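Side-chain contacts in lipase (Streptomyces rimosus, PDB 5MAL), which hydrolyses triacylglycerols and other carboxylic esters, preferring medium-length acyl chains, as a secreted serine esterase of the GDSL (SGNH hydrolase) family: residues G58-L61 / A62-T66; L102-I105 / A106-A110; A175-A178 / A179-F183; T208-V211 / E212-Y215. All coordinates share one frame; numbering follows the deposited sequence.

Contact 1. Residues G58-L61 / A62-T66; sequences GDVL and AKQLT
Val60 O takes two backbone N-H groups, Gln64 N at 3.0 Å and, weakly, Leu65 N at 3.3 Å, the sign of a wider pi-type turn late in helix 57-64 of this SGNH alpha/beta fold. A water fills in for the direct i to i+4 bond, donating to Leu61 O and accepting from Leu65 N at 3.0 Å. Gln64 turns inward: CG is anti to its own carbonyl carbon (chi1 -58°), the chain is extended beyond it, and OE1 passes Val60 CG2 at 3.5 Å. The same OE1 accepts the N-H of Gly8 at the end of strand 3-8, two residues before the nucleophile Ser10. A leucine here would probably leave the Gly8 N-H without its acceptor and cost the helix this polar tie to the strand. Leu61 and Leu65 run alongside one another, CD2 to CD1 3.8 Å, and the other branch of Leu65, CD2, comes to 4.0 Å from Val60 CG1; all three side chains also pack on helix 98-130. Nearer the solvent, Asp59 OD2 is bonded to Arg56 N, while the bent chain of Lys63 brings NZ to Asp59 OD1 in a long salt bridge of 3.6 Å.

Contact 2. Residues L102-I105 / A106-A110; sequences LARI and AKARA
Leu102 O accepts Ala106 N at 2.9 Å and Ile105 O accepts Arg109 N at 2.7 Å, the first and last of four consecutive i to i+4 bonds along this regular part of the long helix 98-130. The carbonyls of Ala103 and Arg104 supply the two between. Apolar contact comes from Ile105 and from the aliphatic parts of charged residues. Ile105 CG2, anti to its backbone N, lies 3.8 Å from Arg109 CD, so the methyl packs against the stem of the arginine rather than its head. On the neighbouring flank Arg104 NH1 sits 3.5 Å from Lys107 CD; the extended lysine passes over one guanidinium face, with CE 3.9 Å above the plane and offset toward the rim. The bend of Arg104 at CB-CG (chi2 62°) folds the group back over that chain. Charge is the third element: Arg104 NH1 and Lys107 NZ are 4.5 Å apart, like charges without a bond. Both arginines find their mates on other helices, Arg104 NE with Asp88 and Arg109 NE with Asp169 of helix 159-180. These two salt bridges splay the arginines to separate neighbours, and the Asp88 carboxylate probably offsets the repulsion between Arg104 and Lys107.

Contact 3. Residues A175-A178 / A179-F183; sequences AKRA and ADHGF
Ala179 N bonds to Ala175 O at 2.9 Å, nearly straight at 166°, an alpha-helical bond just before helix 159-180 ends in a Schellman motif. Asp180 N follows the same pattern, less straight, to Lys176 O, but its side chain engages Arg177, which lies beside it and points the same way. Bends at chi2 and chi3 curl the arginine round until NH1 donates to Asp180 OD2 at 2.9 Å. The oxygen lies at the guanidinium edge and is met on its anti side, yet the two planes stand 71° apart, so this is not a flat bidentate pair. At His181 the backbone N bonds to Ala178 O at 3.0 Å and keeps only a weak bond to Arg177 O, while ring atom CD2 sets its edge 3.1 Å from Arg177 O. Gly182, with positive phi (73°), turns the chain and bonds back to Ala179 O. Phe183 N then closes the motif on Ala178 O at 2.8 Å, from the face of that carbonyl opposite to His181 N. The phenyl ring lies under His181 CB, which stands 3.6 Å above its centre in a CH-pi contact; Tyr124 of helix 98-130 meets both aromatic rings edge-to-face. A leucine in place of Arg177 would probably leave Asp180 without its charged mate and take one positive partner from Asp121. His181 pairs ND1 with Asp128 and NE2 with Asp121, also a partner of Arg177 NH1, an acidic setting likely to favour a protonated imidazole and to pin the helix end electrostatically to helix 98-130.

Contact 4. Residues T208-V211 / E212-Y215; sequences TLPV and ENSY
Val211 O is gripped twice by Ser214, through the hydroxyl OG at 2.9 Å and the backbone N at 3.2 Å, both arriving from the same face of the carbonyl plane. This closes a 3-10 turn in the loop that leads to His216, the probable active-site histidine of the SGNH fold. Ser214 OG, placed anti to its own carbonyl carbon (chi1 -49°), donates to Val211 O and in turn accepts Thr208 N at 3.0 Å. That second bond is straight, at 179°, so one hydroxyl joins the incoming arm of the loop to its turn. The preceding turn bond, Asn213 N to Pro210 O, measures 3.0 Å and comes just after the cis peptide before Pro210, which probably helps the chain to turn. Thr208 CG2 adds an apolar touch on Asn213 CB at 3.8 Å. The turn runs on to that histidine: Ser214 O accepts a hydrogen bond from His216 ND1, a backbone carbonyl standing where a triad would place an acid, in keeping with the Ser/His dyad of this enzyme. Asn213 ND2 completes the loop through water, donating at 3.1 Å to a water that in turn donates a hydrogen bond to Leu209 O at 3.0 Å.

Overall arrangement
Along the chain the four contacts come in series; each is local, made along a helix or round a turn, and closes no long loop, and none nests in or crosses another. Contact 1 falls on helix 57-64, between strands 46-49 and 74-78 of the parallel sheet. Contact 2 lies early in helix 98-130, whose later part touches both contact 1 and contact 3. Contact 3 ends helix 159-180 and leads into the edge strand 184-186. Because 102-110 meets the first half of helix 159-180 and later residues of helix 98-130 meet its end, these two helices run parallel. Contact 4 shapes the loop before helix 219-232; its centre is about 31 Å from that of contact 3, across the molecule.

Contact 1. Residues G58-L61 / A62-T66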
# COMPACT_ATOMS: atom_id res chain seq x y z
N GLY A 58 13.68 3.00 -0.93
CA GLY A 58 15.00 3.08 -0.32
C GLY A 58 15.02 2.58 1.11
O GLY A 58 16.01 2.01 1.57
N ASP A 59 13.92 2.79 1.81
CA ASP A 59 13.78 2.31 3.17
C ASP A 59 13.60 0.80 3.18
O ASP A 59 14.06 0.12 4.09
CB ASP A 59 12.61 3.00 3.86
CG ASP A 59 12.77 4.50 3.88
OD1 ASP A 59 13.78 4.97 4.44
OD2 ASP A 59 11.92 5.20 3.30
N VAL A 60 12.93 0.29 2.16
CA VAL A 60 12.77 -1.15 2.04
C VAL A 60 14.16 -1.77 1.89
O VAL A 60 14.50 -2.75 2.56
CB VAL A 60 11.86 -1.55 0.86
CG1 VAL A 60 11.83 -3.05 0.72
CG2 VAL A 60 10.43 -1.02 1.08
N LEU A 61 14.98 -1.15 1.04
CA LEU A 61 16.35 -1.62 0.81
C LEU A 61 17.22 -1.53 2.06
O LEU A 61 17.98 -2.44 2.37
CB LEU A 61 16.98 -0.82 -0.33
CG LEU A 61 16.32 -1.00 -1.70
CD1 LEU A 61 16.91 -0.05 -2.72
CD2 LEU A 61 16.46 -2.42 -2.16
N ALA A 62 17.08 -0.43 2.80
CA ALA A 62 17.95 -0.18 3.95
C ALA A 62 17.54 -0.89 5.24
O ALA A 62 18.38 -1.17 6.08
CB ALA A 62 18.04 1.33 4.21
N LYS A 63 16.25 -1.16 5.41
CA LYS A 63 15.76 -1.56 6.72
C LYS A 63 14.90 -2.82 6.71
O LYS A 63 14.70 -3.41 7.77
CB LYS A 63 14.94 -0.42 7.36
CG LYS A 63 15.76 0.80 7.83
CD LYS A 63 14.89 1.78 8.63
CE LYS A 63 13.72 2.29 7.81
NZ LYS A 63 13.59 3.79 7.79
N GLN A 64 14.38 -3.21 5.55
CA GLN A 64 13.30 -4.20 5.52
C GLN A 64 13.62 -5.57 4.92
O GLN A 64 12.89 -6.54 5.16
CB GLN A 64 12.10 -3.64 4.75
CG GLN A 64 11.54 -2.34 5.31
CD GLN A 64 10.20 -2.02 4.71
OE1 GLN A 64 9.63 -2.85 3.99
NE2 GLN A 64 9.67 -0.83 4.99
N LEU A 65 14.66 -5.66 4.11
CA LEU A 65 14.90 -6.92 3.41
C LEU A 65 15.70 -7.93 4.24
O LEU A 65 15.92 -9.06 3.79
CB LEU A 65 15.62 -6.66 2.09
CG LEU A 65 14.83 -5.84 1.07
CD1 LEU A 65 15.71 -5.51 -0.11
CD2 LEU A 65 13.58 -6.59 0.61
N THR A 66 16.10 -7.54 5.44
CA THR A 66 16.94 -8.40 6.28
C THR A 66 16.48 -9.87 6.39
O THR A 66 17.30 -10.78 6.22
CB THR A 66 17.10 -7.79 7.68
OG1 THR A 66 17.73 -6.51 7.56
CG2 THR A 66 17.95 -8.68 8.57
O HOH W 1 17.23 -4.23 4.50

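Contact 2. Residues L102-I105 / A106-A110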
# COMPACT_ATOMS: atom_id res chain seq x y z
N LEU A 102 -4.12 19.88 -7.46
CA LEU A 102 -3.97 19.32 -8.80
C LEU A 102 -2.50 19.36 -9.22
O LEU A 102 -1.98 18.41 -9.80
CB LEU A 102 -4.85 20.07 -9.80
CG LEU A 102 -6.35 19.89 -9.57
CD1 LEU A 102 -7.16 20.58 -10.67
CD2 LEU A 102 -6.72 18.41 -9.45
N ALA A 103 -1.83 20.46 -8.90
CA ALA A 103 -0.41 20.62 -9.20
C ALA A 103 0.45 19.58 -8.48
O ALA A 103 1.37 18.99 -9.05
CB ALA A 103 0.05 22.03 -8.83
N ARG A 104 0.13 19.37 -7.21
CA ARG A 104 0.85 18.41 -6.39
C ARG A 104 0.65 16.99 -6.91
O ARG A 104 1.59 16.21 -6.98
CB ARG A 104 0.41 18.52 -4.93
CG ARG A 104 1.23 17.70 -3.96
CD ARG A 104 2.67 18.16 -3.94
NE ARG A 104 3.54 17.24 -3.22
CZ ARG A 104 4.11 16.17 -3.77
NH1 ARG A 104 3.91 15.88 -5.05
NH2 ARG A 104 4.90 15.38 -3.04
N ILE A 105 -0.59 16.66 -7.27
CA ILE A 105 -0.92 15.38 -7.89
C ILE A 105 -0.18 15.17 -9.20
O ILE A 105 0.34 14.09 -9.48
CB ILE A 105 -2.43 15.26 -8.18
CG1 ILE A 105 -3.24 15.40 -6.90
CG2 ILE A 105 -2.72 13.93 -8.87
CD1 ILE A 105 -3.19 14.19 -6.08
N ALA A 106 -0.17 16.21 -10.03
CA ALA A 106 0.52 16.13 -11.31
C ALA A 106 1.99 15.80 -11.09
O ALA A 106 2.57 14.99 -11.82
CB ALA A 106 0.37 17.44 -12.08
N LYS A 107 2.59 16.42 -10.08
CA LYS A 107 3.99 16.18 -9.76
C LYS A 107 4.14 14.74 -9.30
O LYS A 107 5.05 14.04 -9.71
CB LYS A 107 4.48 17.18 -8.71
CG LYS A 107 5.83 16.86 -8.08
CD LYS A 107 6.16 17.83 -6.96
CE LYS A 107 7.39 17.38 -6.17
NZ LYS A 107 7.70 18.29 -5.03
N ALA A 108 3.21 14.29 -8.46
CA ALA A 108 3.24 12.91 -7.98
C ALA A 108 3.08 11.94 -9.13
O ALA A 108 3.75 10.91 -9.19
CB ALA A 108 2.14 12.69 -6.93
N ARG A 109 2.19 12.27 -10.06
CA ARG A 109 1.90 11.37 -11.17
C ARG A 109 3.08 11.30 -12.13
O ARG A 109 3.34 10.26 -12.72
CB ARG A 109 0.64 11.78 -11.90
CG ARG A 109 -0.62 11.53 -11.09
CD ARG A 109 -1.84 11.88 -11.90
NE ARG A 109 -2.00 10.94 -13.01
CZ ARG A 109 -2.80 11.14 -14.04
NH1 ARG A 109 -3.52 12.26 -14.12
NH2 ARG A 109 -2.89 10.22 -14.99
N ALA A 110 3.78 12.42 -12.29
CA ALA A 110 4.99 12.42 -13.10
C ALA A 110 6.00 11.47 -12.47
O ALA A 110 6.67 10.71 -13.17
CB ALA A 110 5.57 13.81 -13.23

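Contact 3. Residues A175-A178 / A179-F183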
# COMPACT_ATOMS: atom_id res chain seq x y z
N ALA A 175 1.78 -3.06 -11.57
CA ALA A 175 1.38 -4.35 -12.10
C ALA A 175 2.37 -4.79 -13.18
O ALA A 175 2.79 -5.94 -13.22
CB ALA A 175 -0.03 -4.31 -12.65
N LYS A 176 2.76 -3.86 -14.04
CA LYS A 176 3.72 -4.22 -15.10
C LYS A 176 5.13 -4.50 -14.56
O LYS A 176 5.77 -5.43 -15.05
CB LYS A 176 3.74 -3.15 -16.19
CG LYS A 176 2.33 -2.76 -16.62
CD LYS A 176 2.26 -2.08 -17.99
CE LYS A 176 3.46 -1.20 -18.28
NZ LYS A 176 3.12 -0.23 -19.37
N ARG A 177 5.59 -3.74 -13.57
CA ARG A 177 6.88 -4.05 -12.94
C ARG A 177 6.84 -5.41 -12.25
O ARG A 177 7.77 -6.20 -12.38
CB ARG A 177 7.29 -3.00 -11.90
CG ARG A 177 7.82 -1.66 -12.42
CD ARG A 177 9.10 -1.80 -13.25
NE ARG A 177 8.74 -2.13 -14.62
CZ ARG A 177 9.33 -3.07 -15.35
NH1 ARG A 177 10.33 -3.79 -14.85
NH2 ARG A 177 8.90 -3.29 -16.58
N ALA A 178 5.76 -5.67 -11.51
CA ALA A 178 5.61 -6.93 -10.80
C ALA A 178 5.66 -8.10 -11.78
O ALA A 178 6.42 -9.05 -11.60
CB ALA A 178 4.30 -6.95 -10.03
N ALA A 179 4.86 -8.00 -12.83
CA ALA A 179 4.82 -9.05 -13.85
C ALA A 179 6.18 -9.19 -14.52
O ALA A 179 6.58 -10.29 -14.93
CB ALA A 179 3.75 -8.74 -14.87
N ASP A 180 6.92 -8.08 -14.61
CA ASP A 180 8.23 -8.10 -15.26
C ASP A 180 9.28 -8.85 -14.45
O ASP A 180 10.34 -9.20 -14.96
CB ASP A 180 8.73 -6.68 -15.50
CG ASP A 180 9.49 -6.57 -16.80
OD1 ASP A 180 9.00 -7.13 -17.81
OD2 ASP A 180 10.56 -5.95 -16.79
N HIS A 181 8.98 -9.11 -13.18
CA HIS A 181 9.83 -9.95 -12.34
C HIS A 181 9.16 -11.28 -12.00
O HIS A 181 9.66 -12.04 -11.17
CB HIS A 181 10.20 -9.23 -11.05
CG HIS A 181 11.04 -8.02 -11.26
ND1 HIS A 181 12.37 -7.97 -10.88
CD2 HIS A 181 10.76 -6.81 -11.79
CE1 HIS A 181 12.86 -6.79 -11.18
NE2 HIS A 181 11.91 -6.06 -11.73
N GLY A 182 8.04 -11.55 -12.66
CA GLY A 182 7.32 -12.79 -12.44
C GLY A 182 6.60 -12.80 -11.10
O GLY A 182 6.26 -13.87 -10.59
N PHE A 183 6.37 -11.61 -10.54
CA PHE A 183 5.61 -11.51 -9.30
C PHE A 183 4.13 -11.41 -9.60
O PHE A 183 3.75 -10.90 -10.66
CB PHE A 183 6.01 -10.30 -8.47
CG PHE A 183 7.48 -10.23 -8.12
CD1 PHE A 183 8.28 -11.36 -8.14
CD2 PHE A 183 8.03 -9.02 -7.73
CE1 PHE A 183 9.63 -11.27 -7.80
CE2 PHE A 183 9.36 -8.92 -7.40
CZ PHE A 183 10.17 -10.06 -7.42

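Contact 4. Residues T208-V211 / E212-Y215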
# COMPACT_ATOMS: atom_id res chain seq x y z
N THR A 208 -8.53 12.49 8.57
CA THR A 208 -9.06 12.17 9.90
C THR A 208 -8.02 12.38 11.00
O THR A 208 -6.92 12.89 10.75
CB THR A 208 -9.57 10.71 9.94
OG1 THR A 208 -10.31 10.50 11.15
CG2 THR A 208 -8.41 9.73 9.88
N LEU A 209 -8.38 11.97 12.21
CA LEU A 209 -7.49 11.97 13.36
C LEU A 209 -7.52 10.59 14.00
O LEU A 209 -8.59 9.96 14.04
CB LEU A 209 -7.88 13.03 14.41
CG LEU A 209 -7.60 14.51 14.13
CD1 LEU A 209 -6.17 14.72 13.68
CD2 LEU A 209 -8.59 15.08 13.12
N PRO A 210 -6.37 10.09 14.47
CA PRO A 210 -5.02 10.69 14.43
C PRO A 210 -4.55 10.92 12.99
O PRO A 210 -4.95 10.14 12.12
CB PRO A 210 -4.13 9.66 15.13
CG PRO A 210 -5.07 8.66 15.75
CD PRO A 210 -6.38 8.75 15.08
N VAL A 211 -3.76 11.96 12.75
CA VAL A 211 -3.48 12.43 11.39
C VAL A 211 -2.90 11.35 10.48
O VAL A 211 -3.22 11.31 9.30
CB VAL A 211 -2.48 13.61 11.38
CG1 VAL A 211 -3.15 14.89 11.84
CG2 VAL A 211 -1.27 13.30 12.23
N GLU A 212 -2.07 10.49 11.03
CA GLU A 212 -1.40 9.47 10.22
C GLU A 212 -2.38 8.51 9.55
O GLU A 212 -2.05 7.88 8.54
CB GLU A 212 -0.41 8.69 11.10
CG GLU A 212 -1.05 7.99 12.30
CD GLU A 212 -0.95 8.78 13.61
OE1 GLU A 212 -1.09 10.03 13.59
OE2 GLU A 212 -0.74 8.14 14.66
N ASN A 213 -3.59 8.41 10.08
CA ASN A 213 -4.56 7.44 9.58
C ASN A 213 -5.22 7.84 8.27
O ASN A 213 -5.80 6.99 7.58
CB ASN A 213 -5.64 7.19 10.63
CG ASN A 213 -5.14 6.31 11.74
OD1 ASN A 213 -3.97 5.92 11.76
ND2 ASN A 213 -6.02 5.99 12.69
N SER A 214 -5.15 9.12 7.93
CA SER A 214 -5.86 9.65 6.79
C SER A 214 -5.51 8.90 5.51
O SER A 214 -4.35 8.65 5.26
CB SER A 214 -5.56 11.14 6.64
OG SER A 214 -5.71 11.83 7.88
N TYR A 215 -6.53 8.50 4.76
CA TYR A 215 -6.41 7.80 3.47
C TYR A 215 -5.86 6.39 3.58
O TYR A 215 -5.58 5.74 2.57
CB TYR A 215 -5.55 8.61 2.49
CG TYR A 215 -6.22 9.90 2.13
CD1 TYR A 215 -7.32 9.91 1.28
CD2 TYR A 215 -5.78 11.10 2.67
CE1 TYR A 215 -7.95 11.09 0.96
CE2 TYR A 215 -6.41 12.29 2.35
CZ TYR A 215 -7.50 12.27 1.50
OH TYR A 215 -8.14 13.44 1.15
O HOH W 2 -8.79 7.38 12.48